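Lmo2184 protein (Listeria monocytogenes serovar 1/2a, PDB 5JOQ) probably serves as the lipid-anchored substrate-binding component of an ABC transporter for iron uptake, with heme as its likely ligand. Local coordinates at residues P91-E101 / L113-T121; R259-F268 / A279-N290. All coordinates share one frame; numbering follows the deposited sequence.

Contact 1 (P91-E101 / L113-T121); sequences PDMVLSTKTLE and LEADFLDFT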
loop_
_atom_site.group_PDB
_atom_site.type_symbol
_atom_site.label_atom_id
_atom_site.label_comp_id
_atom_site.label_asym_id
_atom_site.label_seq_id
_atom_site.Cartn_x
_atom_site.Cartn_y
_atom_site.Cartn_z
ATOM N N PRO A 91 -32.522 2.638 4.672
ATOM C CA PRO A 91 -32.188 3.812 5.487
ATOM C C PRO A 91 -33.027 5.022 5.105
ATOM O O PRO A 91 -33.519 5.138 3.980
ATOM C CB PRO A 91 -30.704 4.048 5.175
ATOM C CG PRO A 91 -30.539 3.491 3.776
ATOM C CD PRO A 91 -31.481 2.320 3.678
ATOM N N ASP A 92 -33.180 5.931 6.071
ATOM C CA ASP A 92 -33.739 7.258 5.813
ATOM C C ASP A 92 -32.682 8.223 5.273
ATOM O O ASP A 92 -33.012 9.160 4.534
ATOM C CB ASP A 92 -34.343 7.818 7.102
ATOM C CG ASP A 92 -35.437 6.923 7.669
ATOM O OD1 ASP A 92 -36.398 6.660 6.931
ATOM O OD2 ASP A 92 -35.307 6.449 8.816
ATOM N N MET A 93 -31.418 8.008 5.617
ATOM C CA MET A 93 -30.354 8.894 5.171
ATOM C C MET A 93 -29.043 8.121 5.083
ATOM O O MET A 93 -28.722 7.327 5.971
ATOM C CB MET A 93 -30.201 10.084 6.134
ATOM C CG MET A 93 -29.091 11.084 5.732
ATOM S SD MET A 93 -29.453 11.871 4.134
ATOM C CE MET A 93 -31.098 12.575 4.419
ATOM N N VAL A 94 -28.286 8.357 4.015
ATOM C CA VAL A 94 -26.926 7.832 3.858
ATOM C C VAL A 94 -25.986 9.036 3.873
ATOM O O VAL A 94 -26.230 10.009 3.158
ATOM C CB VAL A 94 -26.781 7.036 2.547
ATOM C CG1 VAL A 94 -25.341 6.513 2.379
ATOM C CG2 VAL A 94 -27.820 5.872 2.460
ATOM N N LEU A 95 -24.940 8.999 4.705
ATOM C CA LEU A 95 -24.025 10.127 4.877
ATOM C C LEU A 95 -22.672 9.825 4.228
ATOM O O LEU A 95 -22.026 8.815 4.549
ATOM C CB LEU A 95 -23.821 10.462 6.356
ATOM C CG LEU A 95 -25.067 10.814 7.178
ATOM C CD1 LEU A 95 -24.629 11.031 8.607
ATOM C CD2 LEU A 95 -25.754 12.098 6.655
ATOM N N SER A 96 -22.230 10.714 3.346
ATOM C CA SER A 96 -20.922 10.585 2.689
ATOM C C SER A 96 -20.303 11.981 2.735
ATOM O O SER A 96 -20.767 12.857 3.489
ATOM C CB SER A 96 -21.083 10.022 1.273
ATOM O OG SER A 96 -19.827 9.904 0.598
ATOM N N THR A 97 -19.276 12.223 1.906
ATOM C CA THR A 97 -18.598 13.522 1.917
ATOM C C THR A 97 -18.659 14.182 0.540
ATOM O O THR A 97 -18.777 13.517 -0.511
ATOM C CB THR A 97 -17.121 13.400 2.334
ATOM O OG1 THR A 97 -16.405 12.625 1.351
ATOM C CG2 THR A 97 -16.955 12.772 3.751
ATOM N N LYS A 98 -18.513 15.508 0.561
ATOM C CA LYS A 98 -18.458 16.299 -0.670
ATOM C C LYS A 98 -17.373 15.798 -1.602
ATOM O O LYS A 98 -17.556 15.765 -2.830
ATOM C CB LYS A 98 -18.180 17.765 -0.324
ATOM C CG LYS A 98 -18.879 18.784 -1.193
ATOM C CD LYS A 98 -20.366 18.900 -0.793
ATOM C CE LYS A 98 -21.219 19.451 -1.937
ATOM N NZ LYS A 98 -22.638 18.965 -1.877
ATOM N N THR A 99 -16.206 15.445 -1.040
ATOM C CA THR A 99 -15.089 15.051 -1.902
ATOM C C THR A 99 -15.398 13.770 -2.671
ATOM O O THR A 99 -14.856 13.558 -3.766
ATOM C CB THR A 99 -13.810 14.929 -1.050
ATOM O OG1 THR A 99 -13.444 16.251 -0.569
ATOM C CG2 THR A 99 -12.637 14.307 -1.879
ATOM N N LEU A 100 -16.287 12.922 -2.142
ATOM C CA LEU A 100 -16.737 11.722 -2.836
ATOM C C LEU A 100 -18.027 11.905 -3.638
ATOM O O LEU A 100 -18.482 10.947 -4.258
ATOM C CB LEU A 100 -16.936 10.580 -1.824
ATOM C CG LEU A 100 -15.687 9.706 -1.641
ATOM C CD1 LEU A 100 -15.393 8.867 -2.941
ATOM C CD2 LEU A 100 -14.480 10.562 -1.264
ATOM N N GLU A 101 -18.615 13.103 -3.665
ATOM C CA GLU A 101 -19.934 13.263 -4.279
ATOM C C GLU A 101 -19.915 12.915 -5.765
ATOM O O GLU A 101 -20.805 12.213 -6.263
ATOM C CB GLU A 101 -20.433 14.695 -4.055
ATOM C CG GLU A 101 -21.789 14.918 -4.676
ATOM C CD GLU A 101 -22.369 16.290 -4.317
ATOM O OE1 GLU A 101 -21.632 17.140 -3.779
ATOM O OE2 GLU A 101 -23.549 16.506 -4.603
ATOM N N LEU A 113 -31.676 5.924 -2.880
ATOM C CA LEU A 113 -31.208 6.177 -1.524
ATOM C C LEU A 113 -31.004 7.675 -1.318
ATOM O O LEU A 113 -30.253 8.308 -2.065
ATOM C CB LEU A 113 -29.902 5.434 -1.251
ATOM C CG LEU A 113 -29.959 3.915 -1.426
ATOM C CD1 LEU A 113 -28.553 3.336 -1.405
ATOM C CD2 LEU A 113 -30.837 3.287 -0.353
ATOM N N GLU A 114 -31.667 8.228 -0.309
ATOM C CA GLU A 114 -31.453 9.617 0.081
ATOM C C GLU A 114 -30.063 9.782 0.688
ATOM O O GLU A 114 -29.677 9.021 1.577
ATOM C CB GLU A 114 -32.523 10.025 1.095
ATOM C CG GLU A 114 -32.415 11.456 1.585
ATOM C CD GLU A 114 -33.041 12.457 0.624
ATOM O OE1 GLU A 114 -33.691 12.022 -0.362
ATOM O OE2 GLU A 114 -32.877 13.679 0.861
ATOM N N ALA A 115 -29.302 10.774 0.229
ATOM C CA ALA A 115 -27.908 10.874 0.650
ATOM C C ALA A 115 -27.521 12.331 0.842
ATOM O O ALA A 115 -27.996 13.220 0.130
ATOM C CB ALA A 115 -26.960 10.206 -0.346
ATOM N N ASP A 116 -26.649 12.556 1.819
ATOM C CA ASP A 116 -26.136 13.871 2.161
ATOM C C ASP A 116 -24.614 13.818 2.062
ATOM O O ASP A 116 -23.981 12.971 2.705
ATOM C CB ASP A 116 -26.575 14.235 3.584
ATOM C CG ASP A 116 -26.401 15.714 3.914
ATOM O OD1 ASP A 116 -25.832 16.473 3.097
ATOM O OD2 ASP A 116 -26.832 16.108 5.018
ATOM N N PHE A 117 -24.026 14.707 1.261
ATOM C CA PHE A 117 -22.578 14.747 1.072
ATOM C C PHE A 117 -22.042 15.920 1.892
ATOM O O PHE A 117 -22.220 17.080 1.514
ATOM C CB PHE A 117 -22.214 14.855 -0.408
ATOM C CG PHE A 117 -22.616 13.636 -1.211
ATOM C CD1 PHE A 117 -21.800 12.520 -1.238
ATOM C CD2 PHE A 117 -23.840 13.602 -1.868
ATOM C CE1 PHE A 117 -22.166 11.385 -1.935
ATOM C CE2 PHE A 117 -24.225 12.464 -2.583
ATOM C CZ PHE A 117 -23.374 11.357 -2.612
ATOM N N LEU A 118 -21.435 15.599 3.036
ATOM C CA LEU A 118 -20.984 16.586 4.021
ATOM C C LEU A 118 -19.650 17.194 3.595
ATOM O O LEU A 118 -18.753 16.477 3.166
ATOM C CB LEU A 118 -20.801 15.909 5.375
ATOM C CG LEU A 118 -21.996 15.033 5.807
ATOM C CD1 LEU A 118 -21.700 14.345 7.155
ATOM C CD2 LEU A 118 -23.268 15.862 5.877
ATOM N N ASP A 119 -19.515 18.516 3.712
ATOM C CA ASP A 119 -18.297 19.194 3.258
ATOM C C ASP A 119 -17.250 19.150 4.379
ATOM O O ASP A 119 -17.348 19.895 5.367
ATOM C CB ASP A 119 -18.610 20.636 2.864
ATOM C CG ASP A 119 -17.402 21.333 2.239
ATOM O OD1 ASP A 119 -16.288 20.783 2.335
ATOM O OD2 ASP A 119 -17.562 22.405 1.636
ATOM N N PHE A 120 -16.244 18.284 4.229
ATOM C CA PHE A 120 -15.145 18.167 5.193
ATOM C C PHE A 120 -13.821 18.739 4.646
ATOM O O PHE A 120 -12.719 18.273 5.008
ATOM C CB PHE A 120 -14.992 16.703 5.618
ATOM C CG PHE A 120 -16.092 16.215 6.585
ATOM C CD1 PHE A 120 -17.177 17.030 6.916
ATOM C CD2 PHE A 120 -16.022 14.953 7.148
ATOM C CE1 PHE A 120 -18.174 16.590 7.843
ATOM C CE2 PHE A 120 -17.011 14.492 8.046
ATOM C CZ PHE A 120 -18.072 15.285 8.391
ATOM N N THR A 121 -13.901 19.737 3.760
ATOM C CA THR A 121 -12.670 20.298 3.191
ATOM C C THR A 121 -12.007 21.344 4.091
ATOM O O THR A 121 -10.904 21.776 3.766
ATOM C CB THR A 121 -12.938 20.917 1.814
ATOM O OG1 THR A 121 -13.971 21.930 1.914
ATOM C CG2 THR A 121 -13.414 19.807 0.820
HETATM O O HOH W 1 -33.773 6.752 1.125
#

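Contact 2 (R259-F268 / A279-N290); sequences RVYDLDENLF and ALKEMEKMLYDN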
loop_
_atom_site.group_PDB
_atom_site.type_symbol
_atom_site.label_atom_id
_atom_site.label_comp_id
_atom_site.label_asym_id
_atom_site.label_seq_id
_atom_site.Cartn_x
_atom_site.Cartn_y
_atom_site.Cartn_z
ATOM N N ARG A 259 14.127 20.280 6.341
ATOM C CA ARG A 259 12.826 20.807 6.734
ATOM C C ARG A 259 11.715 20.200 5.869
ATOM O O ARG A 259 10.805 20.902 5.413
ATOM C CB ARG A 259 12.831 22.340 6.636
ATOM C CG ARG A 259 14.006 23.024 7.413
ATOM C CD ARG A 259 13.809 24.556 7.577
ATOM N NE ARG A 259 12.704 24.888 8.485
ATOM C CZ ARG A 259 12.306 26.129 8.785
ATOM N NH1 ARG A 259 12.920 27.167 8.248
ATOM N NH2 ARG A 259 11.287 26.327 9.624
ATOM N N VAL A 260 11.783 18.891 5.633
ATOM C CA VAL A 260 10.768 18.165 4.888
ATOM C C VAL A 260 10.172 17.141 5.838
ATOM O O VAL A 260 10.912 16.356 6.446
ATOM C CB VAL A 260 11.358 17.472 3.644
ATOM C CG1 VAL A 260 10.220 16.801 2.825
ATOM C CG2 VAL A 260 12.175 18.466 2.796
ATOM N N TYR A 261 8.840 17.154 5.989
ATOM C CA TYR A 261 8.164 16.268 6.929
ATOM C C TYR A 261 7.156 15.413 6.189
ATOM O O TYR A 261 6.414 15.915 5.341
ATOM C CB TYR A 261 7.422 17.080 8.019
ATOM C CG TYR A 261 8.353 17.953 8.797
ATOM C CD1 TYR A 261 8.625 19.246 8.387
ATOM C CD2 TYR A 261 8.974 17.480 9.955
ATOM C CE1 TYR A 261 9.511 20.075 9.103
ATOM C CE2 TYR A 261 9.869 18.312 10.699
ATOM C CZ TYR A 261 10.142 19.597 10.244
ATOM O OH TYR A 261 11.015 20.426 10.934
ATOM N N ASP A 262 7.058 14.156 6.581
ATOM C CA ASP A 262 5.964 13.297 6.142
ATOM C C ASP A 262 4.859 13.352 7.181
ATOM O O ASP A 262 5.101 13.090 8.368
ATOM C CB ASP A 262 6.460 11.865 5.965
ATOM C CG ASP A 262 7.373 11.757 4.786
ATOM O OD1 ASP A 262 6.887 12.101 3.688
ATOM O OD2 ASP A 262 8.557 11.399 4.966
ATOM N N LEU A 263 3.665 13.705 6.752
ATOM C CA LEU A 263 2.557 13.841 7.685
ATOM C C LEU A 263 2.041 12.456 8.036
ATOM O O LEU A 263 1.730 11.661 7.141
ATOM C CB LEU A 263 1.442 14.684 7.072
ATOM C CG LEU A 263 1.812 16.139 6.767
ATOM C CD1 LEU A 263 0.604 16.819 6.103
ATOM C CD2 LEU A 263 2.195 16.920 8.058
ATOM N N ASP A 264 1.946 12.162 9.329
ATOM C CA ASP A 264 1.488 10.832 9.734
ATOM C C ASP A 264 0.136 10.545 9.084
ATOM O O ASP A 264 -0.852 11.191 9.401
ATOM C CB ASP A 264 1.352 10.733 11.247
ATOM C CG ASP A 264 0.909 9.352 11.702
ATOM O OD1 ASP A 264 0.623 8.466 10.846
ATOM O OD2 ASP A 264 0.835 9.158 12.932
ATOM N N GLU A 265 0.107 9.602 8.168
ATOM C CA GLU A 265 -1.081 9.302 7.396
ATOM C C GLU A 265 -2.241 8.931 8.304
ATOM O O GLU A 265 -3.395 9.169 8.005
ATOM C CB GLU A 265 -0.750 8.207 6.378
ATOM C CG GLU A 265 -1.924 7.625 5.653
ATOM C CD GLU A 265 -2.544 6.497 6.412
ATOM O OE1 GLU A 265 -1.826 5.819 7.161
ATOM O OE2 GLU A 265 -3.748 6.299 6.251
ATOM N N ASN A 266 -1.945 8.254 9.397
ATOM C CA ASN A 266 -2.966 7.806 10.330
ATOM C C ASN A 266 -3.689 8.972 10.991
ATOM O O ASN A 266 -4.845 8.834 11.401
ATOM C CB ASN A 266 -2.324 6.903 11.384
ATOM C CG ASN A 266 -2.743 5.468 11.241
ATOM O OD1 ASN A 266 -3.756 5.054 11.802
ATOM N ND2 ASN A 266 -1.978 4.700 10.481
ATOM N N LEU A 267 -3.033 10.123 11.102
ATOM C CA LEU A 267 -3.590 11.287 11.769
ATOM C C LEU A 267 -4.025 12.397 10.814
ATOM O O LEU A 267 -5.002 13.088 11.100
ATOM C CB LEU A 267 -2.554 11.857 12.757
ATOM C CG LEU A 267 -2.848 13.156 13.517
ATOM C CD1 LEU A 267 -4.047 12.991 14.444
ATOM C CD2 LEU A 267 -1.616 13.520 14.346
ATOM N N PHE A 268 -3.340 12.573 9.685
ATOM C CA PHE A 268 -3.632 13.608 8.686
ATOM C C PHE A 268 -4.329 12.964 7.473
ATOM O O PHE A 268 -3.670 12.546 6.513
ATOM C CB PHE A 268 -2.328 14.293 8.240
ATOM C CG PHE A 268 -1.663 15.105 9.329
ATOM C CD1 PHE A 268 -1.987 16.442 9.499
ATOM C CD2 PHE A 268 -0.701 14.534 10.141
ATOM C CE1 PHE A 268 -1.381 17.208 10.498
ATOM C CE2 PHE A 268 -0.069 15.291 11.156
ATOM C CZ PHE A 268 -0.431 16.624 11.332
ATOM N N ALA A 279 -4.298 16.823 15.129
ATOM C CA ALA A 279 -3.574 17.146 13.901
ATOM C C ALA A 279 -3.057 18.575 13.932
ATOM O O ALA A 279 -1.904 18.840 13.560
ATOM C CB ALA A 279 -4.480 16.941 12.690
ATOM N N LEU A 280 -3.893 19.514 14.377
ATOM C CA LEU A 280 -3.462 20.908 14.436
ATOM C C LEU A 280 -2.307 21.094 15.419
ATOM O O LEU A 280 -1.402 21.903 15.182
ATOM C CB LEU A 280 -4.649 21.798 14.814
ATOM C CG LEU A 280 -4.468 23.290 14.615
ATOM C CD1 LEU A 280 -4.120 23.602 13.165
ATOM C CD2 LEU A 280 -5.748 24.043 15.065
ATOM N N LYS A 281 -2.317 20.366 16.535
ATOM C CA LYS A 281 -1.230 20.488 17.505
ATOM C C LYS A 281 0.070 19.910 16.956
ATOM O O LYS A 281 1.166 20.421 17.244
ATOM C CB LYS A 281 -1.602 19.765 18.792
ATOM C CG LYS A 281 -2.718 20.413 19.592
ATOM C CD LYS A 281 -3.140 19.563 20.820
ATOM C CE LYS A 281 -4.558 19.958 21.302
ATOM N NZ LYS A 281 -5.355 18.825 21.893
ATOM N N GLU A 282 -0.024 18.790 16.238
ATOM C CA GLU A 282 1.160 18.233 15.589
ATOM C C GLU A 282 1.666 19.181 14.497
ATOM O O GLU A 282 2.882 19.366 14.334
ATOM C CB GLU A 282 0.818 16.840 15.046
ATOM C CG GLU A 282 1.985 15.965 14.739
ATOM C CD GLU A 282 2.907 15.817 15.943
ATOM O OE1 GLU A 282 2.423 15.643 17.103
ATOM O OE2 GLU A 282 4.120 15.942 15.711
ATOM N N MET A 283 0.746 19.850 13.787
ATOM C CA MET A 283 1.152 20.821 12.774
ATOM C C MET A 283 1.933 21.959 13.399
ATOM O O MET A 283 2.961 22.390 12.862
ATOM C CB MET A 283 -0.080 21.356 12.029
ATOM C CG MET A 283 0.268 22.313 10.896
ATOM S SD MET A 283 1.155 21.550 9.537
ATOM C CE MET A 283 -0.072 20.387 8.868
ATOM N N GLU A 284 1.477 22.443 14.553
ATOM C CA GLU A 284 2.170 23.534 15.226
ATOM C C GLU A 284 3.589 23.122 15.606
ATOM O O GLU A 284 4.521 23.924 15.496
ATOM C CB GLU A 284 1.363 23.985 16.452
ATOM C CG GLU A 284 1.949 25.181 17.131
ATOM C CD GLU A 284 1.279 25.514 18.469
ATOM O OE1 GLU A 284 0.183 24.968 18.786
ATOM O OE2 GLU A 284 1.883 26.330 19.202
ATOM N N LYS A 285 3.784 21.859 16.014
ATOM C CA LYS A 285 5.127 21.386 16.359
ATOM C C LYS A 285 6.050 21.395 15.151
ATOM O O LYS A 285 7.210 21.825 15.248
ATOM C CB LYS A 285 5.065 19.976 16.943
ATOM C CG LYS A 285 4.483 19.907 18.345
ATOM C CD LYS A 285 4.484 18.482 18.886
ATOM C CE LYS A 285 3.568 18.378 20.101
ATOM N NZ LYS A 285 3.108 16.979 20.328
ATOM N N MET A 286 5.549 20.934 14.007
ATOM C CA MET A 286 6.368 20.884 12.796
ATOM C C MET A 286 6.715 22.271 12.280
ATOM O O MET A 286 7.822 22.489 11.784
ATOM C CB MET A 286 5.624 20.108 11.713
ATOM C CG MET A 286 5.719 18.602 11.888
ATOM S SD MET A 286 4.797 17.723 10.611
ATOM C CE MET A 286 3.128 18.096 11.044
ATOM N N LEU A 287 5.763 23.211 12.336
ATOM C CA LEU A 287 5.996 24.524 11.742
ATOM C C LEU A 287 6.954 25.367 12.567
ATOM O O LEU A 287 7.649 26.219 12.013
ATOM C CB LEU A 287 4.669 25.276 11.571
ATOM C CG LEU A 287 3.689 24.658 10.571
ATOM C CD1 LEU A 287 2.516 25.659 10.304
ATOM C CD2 LEU A 287 4.432 24.263 9.303
ATOM N N TYR A 288 6.990 25.175 13.887
ATOM C CA TYR A 288 7.790 26.044 14.757
ATOM C C TYR A 288 8.847 25.333 15.590
ATOM O O TYR A 288 9.809 25.989 15.999
ATOM C CB TYR A 288 6.884 26.845 15.710
ATOM C CG TYR A 288 5.826 27.595 14.939
ATOM C CD1 TYR A 288 6.121 28.804 14.313
ATOM C CD2 TYR A 288 4.544 27.072 14.806
ATOM C CE1 TYR A 288 5.168 29.482 13.560
ATOM C CE2 TYR A 288 3.580 27.725 14.041
ATOM C CZ TYR A 288 3.895 28.938 13.430
ATOM O OH TYR A 288 2.942 29.583 12.654
ATOM N N ASP A 289 8.680 24.046 15.891
ATOM C CA ASP A 289 9.642 23.343 16.743
ATOM C C ASP A 289 10.924 22.998 15.998
ATOM O O ASP A 289 12.005 23.008 16.602
ATOM C CB ASP A 289 9.035 22.056 17.321
ATOM C CG ASP A 289 8.069 22.313 18.475
ATOM O OD1 ASP A 289 7.612 23.473 18.632
ATOM O OD2 ASP A 289 7.757 21.349 19.217
ATOM N N ASN A 290 10.825 22.681 14.708
ATOM C CA ASN A 290 12.007 22.354 13.919
ATOM C C ASN A 290 12.682 21.084 14.443
ATOM O O ASN A 290 13.908 21.013 14.535
ATOM C CB ASN A 290 13.001 23.525 13.928
ATOM C CG ASN A 290 12.369 24.830 13.481
ATOM O OD1 ASN A 290 11.374 24.831 12.749
ATOM N ND2 ASN A 290 12.943 25.950 13.917
#

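Contact 1 (P91-E101 / L113-T121)
Val94 bonds to Glu114 and Asp116, the residues before and after its partner Ala115, and Ser96 bonds to Asp116 and Leu118 around Phe117, the pattern of parallel strands. Val94 N donates to Glu114 O and Val94 O accepts from Asp116 N; Ser96 N then reaches Asp116 O at 2.9 Å, almost straight at 178°, and Ser96 O accepts from Leu118 N. Lys98 N closes the series on Leu118 O at 2.8 Å. At the opposite end Glu114 N donates to a water that in turn donates to Pro91 O, a longer bond of 3.3 Å. Met93 and Leu95 turn their backbone groups the other way, to strand 37-39 and the residues flanking it.

Phe117 is the residue most covered by the other segment. The chain of Glu101 lies over one ring face, its CG 3.9 Å from the ring centroid in a CH-pi contact, while Thr97 O meets CD1 at the ring edge at 3.3 Å. With CG anti to the backbone N (chi1 180°) and the chain extended beyond, the Glu101 carboxylate lies nearly parallel to the ring, 11° between planes; OE1 pairs with Lys98 NZ in a salt bridge whose hydrogen bond is weak, OE2 with Lys105. Small Ser96 lets its CB sit 3.6 Å from Phe117 CD1. After the strand, Asp119 OD1 accepts from Thr121 N, which makes an Asx turn, and also from Thr121 OG1.

With helix 101-110 between them, the two strands form a beta-alpha-beta crossover in the parallel sheet of the N-terminal lobe of this binding-protein fold.

Contact 2 (R259-F268 / A279-N290)
Met286 reaches from the helix toward strand 260-262 and lies along the Tyr261 side chain, the two running past each other in opposite directions. Its CG sits over one face of the phenol ring, 4.2 Å from the centroid and 22° off the normal, a CH-pi contact displaced toward the rim. The sulfur stands oblique to the same ring, a Met-aromatic contact, and touches Tyr261 CB at 3.7 Å. An unbranched, flexible thioether suits this place: with chi3 bent at -70°, the terminal CE turns aside to Phe268 CZ, at 3.9 Å, and to Leu263 CD2, where the packing is tight at 3.3 Å.

The Phe268 ring and the Met286 side chain come from opposite directions. Leu263 CD2 lies over the centre of one ring face, and the far end of the ring meets the helix, with CE1 3.8 Å from both Ala279 CB and Met283 CE. Ala279 is small enough to let the ring come close to the helix backbone. Glu282 crosses Phe268 at about a right angle and offers its aliphatic CB, while its carboxylate leads away to a long salt bridge with Lys285, whose second partner is Glu84 of a neighbouring subunit. Leu267 packs its branched end on Ala279 beside the ring.

Arg259 NH2 hydrogen-bonds a bound citrate.

This is helix-on-sheet packing by apolar side chains, which lays the C-terminal helix 276-288 against the edge strand of the C-terminal lobe's sheet.

Contacts 1 and 2 lie on opposite sides of the chain's centre, their own centres 29 Å apart and their nearest atoms about 10 Å apart, without touching. They follow each other in series along the sequence, and each lies in a different lobe of a two-lobed binding protein; in contact 2 the helix meets both strand 260-262 and the loop after it. Helix 140-161, which packs on the helix of contact 2, bridges the lobes, as in other members of this family. The ligand of such proteins normally binds in the cleft between lobes; the citrate beside Arg259 in contact 2 probably comes from crystallisation and does not establish that site.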